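Side-chain contacts in TetR family transcriptional regulator (Chloroflexus aurantiacus, PDB 3NRG), which probably acts as a DNA-binding transcriptional regulator of the TetR family, recognising cis-regulatory DNA through a predicted helix-turn-helix motif: residues E5-F8 with K14-R17; Q52-A55 with D59-L62; F88-W93 with F135-Q140; D158-V163 with R212-R217. All coordinates share one frame; numbering follows the deposited sequence.

Contact 1 (E5-F8 with K14-R17); sequences ETFF and KRSR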
loop_
_atom_site.group_PDB
_atom_site.type_symbol
_atom_site.label_atom_id
_atom_site.label_comp_id
_atom_site.label_asym_id
_atom_site.label_seq_id
_atom_site.Cartn_x
_atom_site.Cartn_y
_atom_site.Cartn_z
ATOM N N GLU A 5 -15.944 -21.832 1.457
ATOM C CA GLU A 5 -17.163 -21.433 0.764
ATOM C C GLU A 5 -18.208 -20.925 1.762
ATOM O O GLU A 5 -19.073 -20.139 1.389
ATOM C CB GLU A 5 -17.713 -22.593 -0.075
ATOM C CG GLU A 5 -17.897 -22.241 -1.541
ATOM C CD GLU A 5 -16.636 -21.830 -2.274
ATOM O OE1 GLU A 5 -15.810 -22.719 -2.582
ATOM O OE2 GLU A 5 -16.462 -20.619 -2.524
ATOM N N THR A 6 -18.075 -21.320 3.053
ATOM C CA THR A 6 -18.946 -20.856 4.138
ATOM C C THR A 6 -18.755 -19.346 4.341
ATOM O O THR A 6 -19.733 -18.623 4.527
ATOM C CB THR A 6 -18.663 -21.652 5.430
ATOM O OG1 THR A 6 -18.632 -23.051 5.132
ATOM C CG2 THR A 6 -19.690 -21.375 6.527
ATOM N N PHE A 7 -17.487 -18.873 4.256
ATOM C CA PHE A 7 -17.140 -17.452 4.360
ATOM C C PHE A 7 -17.727 -16.675 3.195
ATOM O O PHE A 7 -18.309 -15.610 3.404
ATOM C CB PHE A 7 -15.606 -17.267 4.414
ATOM C CG PHE A 7 -15.134 -15.829 4.286
ATOM C CD1 PHE A 7 -15.235 -14.944 5.357
ATOM C CD2 PHE A 7 -14.569 -15.367 3.099
ATOM C CE1 PHE A 7 -14.820 -13.612 5.229
ATOM C CE2 PHE A 7 -14.153 -14.036 2.974
ATOM C CZ PHE A 7 -14.277 -13.169 4.040
ATOM N N PHE A 8 -17.579 -17.206 1.963
ATOM C CA PHE A 8 -18.079 -16.545 0.755
ATOM C C PHE A 8 -19.601 -16.568 0.659
ATOM O O PHE A 8 -20.183 -15.661 0.064
ATOM C CB PHE A 8 -17.447 -17.152 -0.506
ATOM C CG PHE A 8 -15.956 -16.945 -0.633
ATOM C CD1 PHE A 8 -15.411 -15.664 -0.632
ATOM C CD2 PHE A 8 -15.105 -18.022 -0.842
ATOM C CE1 PHE A 8 -14.032 -15.472 -0.762
ATOM C CE2 PHE A 8 -13.729 -17.826 -0.999
ATOM C CZ PHE A 8 -13.203 -16.551 -0.966
ATOM N N LYS A 14 -23.014 -9.464 7.182
ATOM C CA LYS A 14 -22.213 -10.242 8.137
ATOM C C LYS A 14 -20.746 -10.369 7.693
ATOM O O LYS A 14 -19.842 -10.198 8.516
ATOM C CB LYS A 14 -22.833 -11.631 8.369
ATOM N N ARG A 15 -20.510 -10.672 6.396
ATOM C CA ARG A 15 -19.153 -10.799 5.850
ATOM C C ARG A 15 -18.387 -9.457 5.883
ATOM O O ARG A 15 -17.201 -9.449 6.219
ATOM C CB ARG A 15 -19.185 -11.388 4.427
ATOM C CG ARG A 15 -17.797 -11.720 3.857
ATOM C CD ARG A 15 -17.862 -12.381 2.487
ATOM N NE ARG A 15 -18.616 -11.580 1.513
ATOM C CZ ARG A 15 -19.809 -11.924 1.036
ATOM N NH1 ARG A 15 -20.377 -13.064 1.409
ATOM N NH2 ARG A 15 -20.435 -11.139 0.169
ATOM N N SER A 16 -19.075 -8.322 5.561
ATOM C CA SER A 16 -18.463 -6.976 5.583
ATOM C C SER A 16 -18.042 -6.576 7.002
ATOM O O SER A 16 -16.985 -5.962 7.184
ATOM C CB SER A 16 -19.423 -5.937 5.010
ATOM N N ARG A 17 -18.862 -6.945 8.007
ATOM C CA ARG A 17 -18.581 -6.671 9.415
ATOM C C ARG A 17 -17.342 -7.458 9.882
ATOM O O ARG A 17 -16.517 -6.919 10.626
ATOM C CB ARG A 17 -19.802 -7.011 10.281
#
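Arg15 reaches from helix 12-28 across the ring of Phe7 with the aliphatic part of its side chain. The CH-pi evidence is direct: Arg15 CD lies 4.2 Å from the centroid of the Phe7 ring and 17° off its normal, over the face but shifted toward the rim. Arg15 CG adds a second touch at 3.8 Å from Phe7 CE1, so this part of the contact is closely packed. Phe7 is buried; its ring also meets Leu18 and Ile19 of helix 12-28 and the rings of Phe54 and Tyr63.

The polar end is looser. A bend at chi3 (55°) turns the guanidinium toward the carbonyl end of helix 5-8, at 73° to the Phe7 ring. Phe7 O comes to its edge, in plane. Arg15 NH1 approaches Phe8 O to 2.9 Å, but the angle is too poor to count as a hydrogen bond; any attraction would probably be electrostatic only. Phe8 stands at the margin, and both it and Arg15 are partly exposed, which marks this as the solvent side. The whole is an N-terminal helical turn held against the first long helix of a TetR-type DNA-binding domain.

Contact 2 (Q52-A55 with D59-L62); sequences QYFA and DCYL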
loop_
_atom_site.group_PDB
_atom_site.type_symbol
_atom_site.label_atom_id
_atom_site.label_comp_id
_atom_site.label_asym_id
_atom_site.label_seq_id
_atom_site.Cartn_x
_atom_site.Cartn_y
_atom_site.Cartn_z
ATOM N N GLN A 52 -14.246 -21.881 10.582
ATOM C CA GLN A 52 -15.300 -22.236 9.637
ATOM C C GLN A 52 -15.233 -21.311 8.413
ATOM O O GLN A 52 -15.887 -21.578 7.404
ATOM C CB GLN A 52 -16.678 -22.137 10.303
ATOM C CG GLN A 52 -16.959 -23.271 11.278
ATOM C CD GLN A 52 -18.348 -23.192 11.858
ATOM O OE1 GLN A 52 -19.341 -23.008 11.146
ATOM N NE2 GLN A 52 -18.455 -23.388 13.159
ATOM N N TYR A 53 -14.423 -20.224 8.505
ATOM C CA TYR A 53 -14.255 -19.249 7.430
ATOM C C TYR A 53 -12.854 -19.318 6.820
ATOM O O TYR A 53 -12.699 -19.115 5.616
ATOM C CB TYR A 53 -14.561 -17.830 7.935
ATOM C CG TYR A 53 -15.876 -17.730 8.676
ATOM C CD1 TYR A 53 -17.083 -18.003 8.038
ATOM C CD2 TYR A 53 -15.919 -17.330 10.006
ATOM C CE1 TYR A 53 -18.297 -17.921 8.718
ATOM C CE2 TYR A 53 -17.128 -17.228 10.694
ATOM C CZ TYR A 53 -18.317 -17.523 10.044
ATOM O OH TYR A 53 -19.512 -17.432 10.717
ATOM N N PHE A 54 -11.835 -19.602 7.652
ATOM C CA PHE A 54 -10.441 -19.725 7.213
ATOM C C PHE A 54 -9.799 -20.941 7.890
ATOM O O PHE A 54 -9.932 -21.099 9.102
ATOM C CB PHE A 54 -9.645 -18.440 7.543
ATOM C CG PHE A 54 -10.247 -17.169 6.990
ATOM C CD1 PHE A 54 -9.959 -16.748 5.696
ATOM C CD2 PHE A 54 -11.106 -16.392 7.762
ATOM C CE1 PHE A 54 -10.518 -15.574 5.186
ATOM C CE2 PHE A 54 -11.671 -15.222 7.246
ATOM C CZ PHE A 54 -11.367 -14.818 5.966
ATOM N N ALA A 55 -9.120 -21.811 7.111
ATOM C CA ALA A 55 -8.476 -23.019 7.656
ATOM C C ALA A 55 -7.493 -22.685 8.795
ATOM O O ALA A 55 -7.453 -23.397 9.801
ATOM C CB ALA A 55 -7.766 -23.784 6.552
ATOM N N ASP A 59 -4.065 -18.472 5.919
ATOM C CA ASP A 59 -5.038 -18.315 4.831
ATOM C C ASP A 59 -5.770 -16.983 4.916
ATOM O O ASP A 59 -6.024 -16.351 3.881
ATOM C CB ASP A 59 -6.039 -19.483 4.815
ATOM C CG ASP A 59 -5.448 -20.814 4.368
ATOM O OD1 ASP A 59 -4.218 -20.868 4.116
ATOM O OD2 ASP A 59 -6.214 -21.796 4.262
ATOM N N CYS A 60 -6.077 -16.531 6.153
ATOM C CA CYS A 60 -6.744 -15.249 6.388
ATOM C C CYS A 60 -5.832 -14.078 6.001
ATOM O O CYS A 60 -6.285 -13.144 5.344
ATOM C CB CYS A 60 -7.216 -15.141 7.835
ATOM S SG CYS A 60 -8.244 -13.694 8.171
ATOM N N TYR A 61 -4.539 -14.157 6.370
ATOM C CA TYR A 61 -3.548 -13.136 6.035
ATOM C C TYR A 61 -3.327 -13.032 4.518
ATOM O O TYR A 61 -3.221 -11.923 3.991
ATOM C CB TYR A 61 -2.221 -13.408 6.756
ATOM C CG TYR A 61 -1.178 -12.339 6.510
ATOM C CD1 TYR A 61 -1.244 -11.111 7.164
ATOM C CD2 TYR A 61 -0.125 -12.553 5.625
ATOM C CE1 TYR A 61 -0.296 -10.118 6.932
ATOM C CE2 TYR A 61 0.834 -11.570 5.391
ATOM C CZ TYR A 61 0.743 -10.350 6.045
ATOM O OH TYR A 61 1.678 -9.369 5.823
ATOM N N LEU A 62 -3.258 -14.186 3.823
ATOM C CA LEU A 62 -3.091 -14.238 2.367
ATOM C C LEU A 62 -4.270 -13.585 1.657
ATOM O O LEU A 62 -4.073 -12.878 0.664
ATOM C CB LEU A 62 -2.935 -15.692 1.891
ATOM C CG LEU A 62 -1.510 -16.160 1.595
ATOM C CD1 LEU A 62 -0.711 -16.362 2.880
ATOM C CD2 LEU A 62 -1.521 -17.448 0.803
#
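Phe54 turns the face of its ring to Cys60, and the thiol sits almost exactly above the ring centre. Cys60 SG is 3.8 Å from the centroid of the Phe54 ring and only 9° off the normal, a sulfur-aromatic contact over the face. The beta carbon shares that face: Cys60 CB lies 3.9 Å from the same Phe54 centroid, which meets the geometry of a CH-pi contact. The rotamers explain the overlap. In Cys60 the sulfur stands opposite the backbone N (chi1 -172°), which carries it outward across the ring from the CB end. In Phe54, CG lies beside its own backbone N, while chi2 of -86° sets one ring face toward Cys60. The inner rim of the ring also meets the backbone, with Phe54 CD1 3.6 Å from Cys60 CA.

Phe54 closes the predicted helix-turn-helix motif, and Cys60 lies in the first turns of helix 57-78, which in TetR regulators runs from the DNA-binding domain to the regulatory core. Leu22 and Phe26 of helix 12-28 cover Cys60, and Leu22 also touches Phe54.

At the other end of the contact, the carboxylate of Asp59 faces the loop. There Asp59 OD2 touches the methyl of Ala55, with 3.4 Å between Asp59 OD2 and Ala55 CB, a van der Waals contact and not a hydrogen bond. The other oxygen, Asp59 OD1, accepts a hydrogen bond from Gly1 N at the chain start, and Asp59 N donates a hydrogen bond to Asp56 OD1.

Contact 3 (F88-W93 with F135-Q140); sequences FAYLRW and FAYFKQ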
loop_
_atom_site.group_PDB
_atom_site.type_symbol
_atom_site.label_atom_id
_atom_site.label_comp_id
_atom_site.label_asym_id
_atom_site.label_seq_id
_atom_site.Cartn_x
_atom_site.Cartn_y
_atom_site.Cartn_z
ATOM N N PHE A 88 9.543 12.471 -14.780
ATOM C CA PHE A 88 9.297 13.126 -13.495
ATOM C C PHE A 88 7.857 13.591 -13.329
ATOM O O PHE A 88 7.313 13.505 -12.228
ATOM C CB PHE A 88 10.305 14.251 -13.250
ATOM C CG PHE A 88 11.712 13.720 -13.115
ATOM C CD1 PHE A 88 12.107 13.033 -11.968
ATOM C CD2 PHE A 88 12.614 13.818 -14.167
ATOM C CE1 PHE A 88 13.385 12.480 -11.872
ATOM C CE2 PHE A 88 13.901 13.289 -14.057
ATOM C CZ PHE A 88 14.280 12.631 -12.907
ATOM N N ALA A 89 7.204 13.984 -14.437
ATOM C CA ALA A 89 5.791 14.350 -14.414
ATOM C C ALA A 89 4.949 13.093 -14.163
ATOM O O ALA A 89 3.950 13.156 -13.438
ATOM C CB ALA A 89 5.397 14.997 -15.724
ATOM N N TYR A 90 5.404 11.933 -14.694
ATOM C CA TYR A 90 4.756 10.645 -14.461
ATOM C C TYR A 90 4.964 10.184 -13.020
ATOM O O TYR A 90 4.023 9.695 -12.397
ATOM C CB TYR A 90 5.267 9.578 -15.453
ATOM C CG TYR A 90 4.830 8.170 -15.102
ATOM C CD1 TYR A 90 3.502 7.777 -15.238
ATOM C CD2 TYR A 90 5.740 7.237 -14.614
ATOM C CE1 TYR A 90 3.085 6.499 -14.872
ATOM C CE2 TYR A 90 5.336 5.952 -14.256
ATOM C CZ TYR A 90 4.009 5.586 -14.395
ATOM O OH TYR A 90 3.612 4.327 -14.045
ATOM N N LEU A 91 6.198 10.339 -12.487
ATOM C CA LEU A 91 6.526 9.956 -11.112
ATOM C C LEU A 91 5.698 10.731 -10.093
ATOM O O LEU A 91 5.289 10.159 -9.082
ATOM C CB LEU A 91 8.029 10.120 -10.832
ATOM C CG LEU A 91 8.956 9.036 -11.419
ATOM C CD1 LEU A 91 10.395 9.425 -11.268
ATOM C CD2 LEU A 91 8.719 7.686 -10.761
ATOM N N ARG A 92 5.403 12.016 -10.379
ATOM C CA ARG A 92 4.549 12.849 -9.522
ATOM C C ARG A 92 3.121 12.286 -9.509
ATOM O O ARG A 92 2.497 12.228 -8.451
ATOM C CB ARG A 92 4.560 14.321 -10.002
ATOM C CG ARG A 92 3.876 15.302 -9.042
ATOM C CD ARG A 92 2.407 15.518 -9.386
ATOM N NE ARG A 92 1.681 16.178 -8.300
ATOM C CZ ARG A 92 1.471 17.489 -8.229
ATOM N NH1 ARG A 92 1.929 18.294 -9.182
ATOM N NH2 ARG A 92 0.799 18.004 -7.209
ATOM N N TRP A 93 2.615 11.865 -10.690
ATOM C CA TRP A 93 1.300 11.248 -10.817
ATOM C C TRP A 93 1.259 9.916 -10.045
ATOM O O TRP A 93 0.317 9.676 -9.291
ATOM C CB TRP A 93 0.954 11.025 -12.308
ATOM C CG TRP A 93 -0.361 10.327 -12.537
ATOM C CD1 TRP A 93 -1.583 10.911 -12.696
ATOM C CD2 TRP A 93 -0.572 8.910 -12.653
ATOM N NE1 TRP A 93 -2.547 9.947 -12.890
ATOM C CE2 TRP A 93 -1.955 8.709 -12.862
ATOM C CE3 TRP A 93 0.277 7.787 -12.603
ATOM C CZ2 TRP A 93 -2.514 7.431 -13.000
ATOM C CZ3 TRP A 93 -0.276 6.524 -12.742
ATOM C CH2 TRP A 93 -1.655 6.354 -12.944
ATOM N N PHE A 135 10.607 -1.639 -6.652
ATOM C CA PHE A 135 12.027 -1.363 -6.926
ATOM C C PHE A 135 12.391 -1.741 -8.374
ATOM O O PHE A 135 13.059 -0.963 -9.065
ATOM C CB PHE A 135 12.937 -2.125 -5.929
ATOM C CG PHE A 135 14.423 -1.996 -6.208
ATOM C CD1 PHE A 135 15.066 -2.882 -7.070
ATOM C CD2 PHE A 135 15.177 -1.000 -5.603
ATOM C CE1 PHE A 135 16.428 -2.745 -7.349
ATOM C CE2 PHE A 135 16.543 -0.875 -5.871
ATOM C CZ PHE A 135 17.157 -1.745 -6.749
ATOM N N ALA A 136 11.950 -2.940 -8.823
ATOM C CA ALA A 136 12.205 -3.441 -10.175
ATOM C C ALA A 136 11.593 -2.529 -11.241
ATOM O O ALA A 136 12.206 -2.326 -12.297
ATOM C CB ALA A 136 11.668 -4.857 -10.321
ATOM N N TYR A 137 10.397 -1.956 -10.958
ATOM C CA TYR A 137 9.724 -1.040 -11.888
ATOM C C TYR A 137 10.488 0.292 -12.013
ATOM O O TYR A 137 10.701 0.769 -13.130
ATOM C CB TYR A 137 8.258 -0.807 -11.466
ATOM C CG TYR A 137 7.480 0.079 -12.420
ATOM C CD1 TYR A 137 7.162 -0.353 -13.707
ATOM C CD2 TYR A 137 7.007 1.327 -12.017
ATOM C CE1 TYR A 137 6.445 0.456 -14.587
ATOM C CE2 TYR A 137 6.271 2.138 -12.882
ATOM C CZ TYR A 137 6.004 1.703 -14.172
ATOM O OH TYR A 137 5.279 2.495 -15.026
ATOM N N PHE A 138 10.941 0.863 -10.869
ATOM C CA PHE A 138 11.721 2.100 -10.863
ATOM C C PHE A 138 13.046 1.930 -11.592
ATOM O O PHE A 138 13.442 2.819 -12.343
ATOM C CB PHE A 138 11.955 2.606 -9.430
ATOM C CG PHE A 138 10.707 3.070 -8.715
ATOM C CD1 PHE A 138 9.898 4.063 -9.262
ATOM C CD2 PHE A 138 10.394 2.591 -7.453
ATOM C CE1 PHE A 138 8.756 4.506 -8.591
ATOM C CE2 PHE A 138 9.250 3.032 -6.783
ATOM C CZ PHE A 138 8.440 3.989 -7.354
ATOM N N LYS A 139 13.714 0.766 -11.412
ATOM C CA LYS A 139 14.981 0.457 -12.095
ATOM C C LYS A 139 14.782 0.447 -13.616
ATOM O O LYS A 139 15.603 1.001 -14.346
ATOM C CB LYS A 139 15.550 -0.887 -11.606
ATOM C CG LYS A 139 17.016 -1.100 -11.970
ATOM C CD LYS A 139 17.521 -2.452 -11.505
ATOM C CE LYS A 139 18.935 -2.702 -11.959
ATOM N NZ LYS A 139 19.428 -4.025 -11.509
ATOM N N GLN A 140 13.654 -0.128 -14.081
ATOM C CA GLN A 140 13.291 -0.166 -15.501
ATOM C C GLN A 140 13.095 1.263 -16.043
ATOM O O GLN A 140 13.605 1.578 -17.116
ATOM C CB GLN A 140 12.012 -1.008 -15.700
ATOM C CG GLN A 140 11.655 -1.287 -17.164
ATOM C CD GLN A 140 10.309 -1.982 -17.310
ATOM O OE1 GLN A 140 9.891 -2.790 -16.466
ATOM N NE2 GLN A 140 9.623 -1.714 -18.413
#
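Tyr90 OH and Tyr137 OH form the sole hydrogen bond between the two segments, 2.7 Å long, and either hydroxyl could be the donor. Both oxygens meet their partner at reasonable angles: Tyr90 CZ, Tyr90 OH and Tyr137 OH enclose 111°, and Tyr137 CZ, Tyr137 OH and Tyr90 OH enclose 120°. The two side chains come from opposite directions, each with CG opposite the backbone N, and together they span the gap between the helices. The rings do not stack. Tyr90 OH lies near the plane of the Tyr137 ring, at its edge, whereas Tyr137 OH approaches the Tyr90 ring obliquely.

One residue further along each helix is an apolar pair. Leu91 CD2 touches the edge of the Phe138 ring, 3.9 Å from Phe138 CE1. Leu91 CA and Phe138 CA are 9.4 Å apart, so the helices meet through side-chain ends alone.

Within the helical C-terminal domain, this contact joins helix 87-104 to helix 124-147. Leu94 of helix 87-104 packs against Tyr137 and Phe138, while helix 157-179 lies against the apolar pair, with Phe168 touching Leu91 and Phe138, and Leu164 touching Phe138.

Contact 4 (D158-V163 with R212-R217); sequences DTAAFV and RGMRRR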
loop_
_atom_site.group_PDB
_atom_site.type_symbol
_atom_site.label_atom_id
_atom_site.label_comp_id
_atom_site.label_asym_id
_atom_site.label_seq_id
_atom_site.Cartn_x
_atom_site.Cartn_y
_atom_site.Cartn_z
ATOM N N ASP A 158 20.334 0.994 -10.234
ATOM C CA ASP A 158 19.996 0.318 -8.981
ATOM C C ASP A 158 19.927 1.321 -7.807
ATOM O O ASP A 158 18.970 1.292 -7.023
ATOM C CB ASP A 158 21.008 -0.799 -8.688
ATOM C CG ASP A 158 20.642 -1.656 -7.495
ATOM O OD1 ASP A 158 20.813 -1.183 -6.355
ATOM O OD2 ASP A 158 20.236 -2.819 -7.702
ATOM N N THR A 159 20.925 2.223 -7.719
ATOM C CA THR A 159 21.008 3.247 -6.677
ATOM C C THR A 159 19.834 4.238 -6.781
ATOM O O THR A 159 19.202 4.549 -5.770
ATOM C CB THR A 159 22.384 3.943 -6.733
ATOM O OG1 THR A 159 23.410 2.954 -6.631
ATOM C CG2 THR A 159 22.560 4.968 -5.641
ATOM N N ALA A 160 19.538 4.719 -8.010
ATOM C CA ALA A 160 18.426 5.644 -8.256
ATOM C C ALA A 160 17.075 4.981 -7.925
ATOM O O ALA A 160 16.192 5.641 -7.372
ATOM C CB ALA A 160 18.443 6.111 -9.703
ATOM N N ALA A 161 16.931 3.660 -8.239
ATOM C CA ALA A 161 15.720 2.892 -7.935
ATOM C C ALA A 161 15.542 2.754 -6.427
ATOM O O ALA A 161 14.418 2.846 -5.934
ATOM C CB ALA A 161 15.793 1.524 -8.578
ATOM N N PHE A 162 16.661 2.571 -5.685
ATOM C CA PHE A 162 16.642 2.491 -4.225
ATOM C C PHE A 162 16.086 3.782 -3.618
ATOM O O PHE A 162 15.213 3.725 -2.754
ATOM C CB PHE A 162 18.055 2.184 -3.673
ATOM C CG PHE A 162 18.247 2.576 -2.225
ATOM C CD1 PHE A 162 17.709 1.802 -1.199
ATOM C CD2 PHE A 162 18.919 3.746 -1.888
ATOM C CE1 PHE A 162 17.849 2.189 0.133
ATOM C CE2 PHE A 162 19.047 4.136 -0.556
ATOM C CZ PHE A 162 18.507 3.359 0.446
ATOM N N VAL A 163 16.591 4.942 -4.076
ATOM C CA VAL A 163 16.158 6.269 -3.601
ATOM C C VAL A 163 14.669 6.502 -3.899
ATOM O O VAL A 163 13.937 6.948 -3.022
ATOM C CB VAL A 163 17.062 7.415 -4.170
ATOM C CG1 VAL A 163 16.560 8.789 -3.733
ATOM C CG2 VAL A 163 18.517 7.220 -3.756
ATOM N N ARG A 212 16.219 17.315 -10.016
ATOM C CA ARG A 212 17.516 18.008 -10.051
ATOM C C ARG A 212 18.677 17.031 -9.836
ATOM O O ARG A 212 19.743 17.194 -10.432
ATOM C CB ARG A 212 17.576 19.135 -9.006
ATOM C CG ARG A 212 16.668 20.318 -9.304
ATOM C CD ARG A 212 16.956 21.492 -8.381
ATOM N NE ARG A 212 16.699 21.169 -6.974
ATOM C CZ ARG A 212 15.566 21.455 -6.339
ATOM N NH1 ARG A 212 14.582 22.083 -6.973
ATOM N NH2 ARG A 212 15.411 21.123 -5.063
ATOM N N GLY A 213 18.450 16.025 -8.999
ATOM C CA GLY A 213 19.464 15.032 -8.675
ATOM C C GLY A 213 19.738 14.012 -9.763
ATOM O O GLY A 213 20.847 13.475 -9.835
HETATM N N MSE A 214 18.732 13.723 -10.619
HETATM C CA MSE A 214 18.856 12.663 -11.637
HETATM C C MSE A 214 18.868 13.150 -13.085
HETATM O O MSE A 214 19.494 12.500 -13.929
HETATM C CB MSE A 214 17.767 11.600 -11.452
HETATM C CG MSE A 214 17.837 10.904 -10.130
HETATM SE SE MSE A 214 16.433 9.615 -9.917
HETATM C CE MSE A 214 16.668 9.272 -8.031
ATOM N N ARG A 215 18.105 14.221 -13.404
ATOM C CA ARG A 215 18.018 14.714 -14.787
ATOM C C ARG A 215 19.342 15.296 -15.276
ATOM O O ARG A 215 20.068 15.916 -14.497
ATOM C CB ARG A 215 16.884 15.739 -14.948
ATOM C CG ARG A 215 16.492 15.972 -16.406
ATOM C CD ARG A 215 15.612 17.188 -16.584
ATOM N NE ARG A 215 14.248 16.953 -16.115
ATOM C CZ ARG A 215 13.287 16.415 -16.859
ATOM N NH1 ARG A 215 13.543 16.018 -18.102
ATOM N NH2 ARG A 215 12.068 16.254 -16.364
ATOM N N ARG A 216 19.649 15.084 -16.583
ATOM C CA ARG A 216 20.867 15.554 -17.259
ATOM C C ARG A 216 20.959 17.081 -17.226
ATOM O O ARG A 216 19.942 17.767 -17.385
ATOM C CB ARG A 216 20.882 15.059 -18.720
ATOM C CG ARG A 216 22.269 14.958 -19.336
ATOM C CD ARG A 216 22.182 14.749 -20.834
ATOM N NE ARG A 216 23.445 14.273 -21.400
ATOM C CZ ARG A 216 23.677 13.006 -21.734
ATOM N NH1 ARG A 216 22.731 12.087 -21.579
ATOM N NH2 ARG A 216 24.849 12.654 -22.243
ATOM N N ARG A 217 22.185 17.611 -17.034
ATOM C CA ARG A 217 22.444 19.053 -16.986
ATOM C C ARG A 217 22.411 19.664 -18.390
ATOM O O ARG A 217 23.086 19.121 -19.297
ATOM C CB ARG A 217 23.793 19.340 -16.300
ATOM O OXT ARG A 217 21.676 20.657 -18.585
#
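Met214, modelled as selenomethionine, lays its terminal methyl and selenium against Ala160. Met214 CE is 4.0 Å from Ala160 CB, and Met214 SE stands at the same distance from that methyl. Met214 CE also lies 3.7 Å from Ala160 O. Val163, one helical turn on, adds a marginal touch, its CB 4.3 Å from Met214 CE. The interaction is therefore small and mostly apolar, with the selenomethionine methyl also against a backbone carbonyl oxygen, and it rests on one long, buried side chain that meets the surface of helix 157-179.

Its reach follows from the torsions: after CG settles beside the backbone N (chi1 -61°), the extended chain (chi2 179°, chi3 -169°) brings SE and CE alongside the Ala160 methyl. Behind this first shell, Phe88 of helix 87-104 touches Met214, and Val142 and Leu155 touch Ala160.

Further out, the backbone of Met214 is hydrogen-bonded to Val152. Arg215, where the chain leaves helical geometry, is fastened by salt bridges to Asp86 and Glu211. The arrangement is the closing end of the all-helical C-terminal domain of a TetR regulator, where the last residue of helix 196-214, Met214, packs on the first turns of helix 157-179.

How the contacts relate
The four contacts fall into two pairs at opposite ends of an elongated chain. Contacts 1 and 2, with centres 11 Å apart, touch in the DNA-binding part, where Phe7 CE1 meets Phe54 CZ at 3.7 Å. Contacts 3 and 4 are likewise 11 Å apart between centres and touch in the C-terminal domain: Phe135 CZ lies 3.4 Å from Asp158 OD2, and Lys139 N 3.6 Å from Ala161 CB. Between the pairs nothing touches; contacts 2 and 3 come closest, about 17 Å between nearest atoms, while contacts 1 and 4 have centres about 47 Å apart. Helices 57-78 and 87-104, consecutive in the chain, carry parts of contacts 2 and 3.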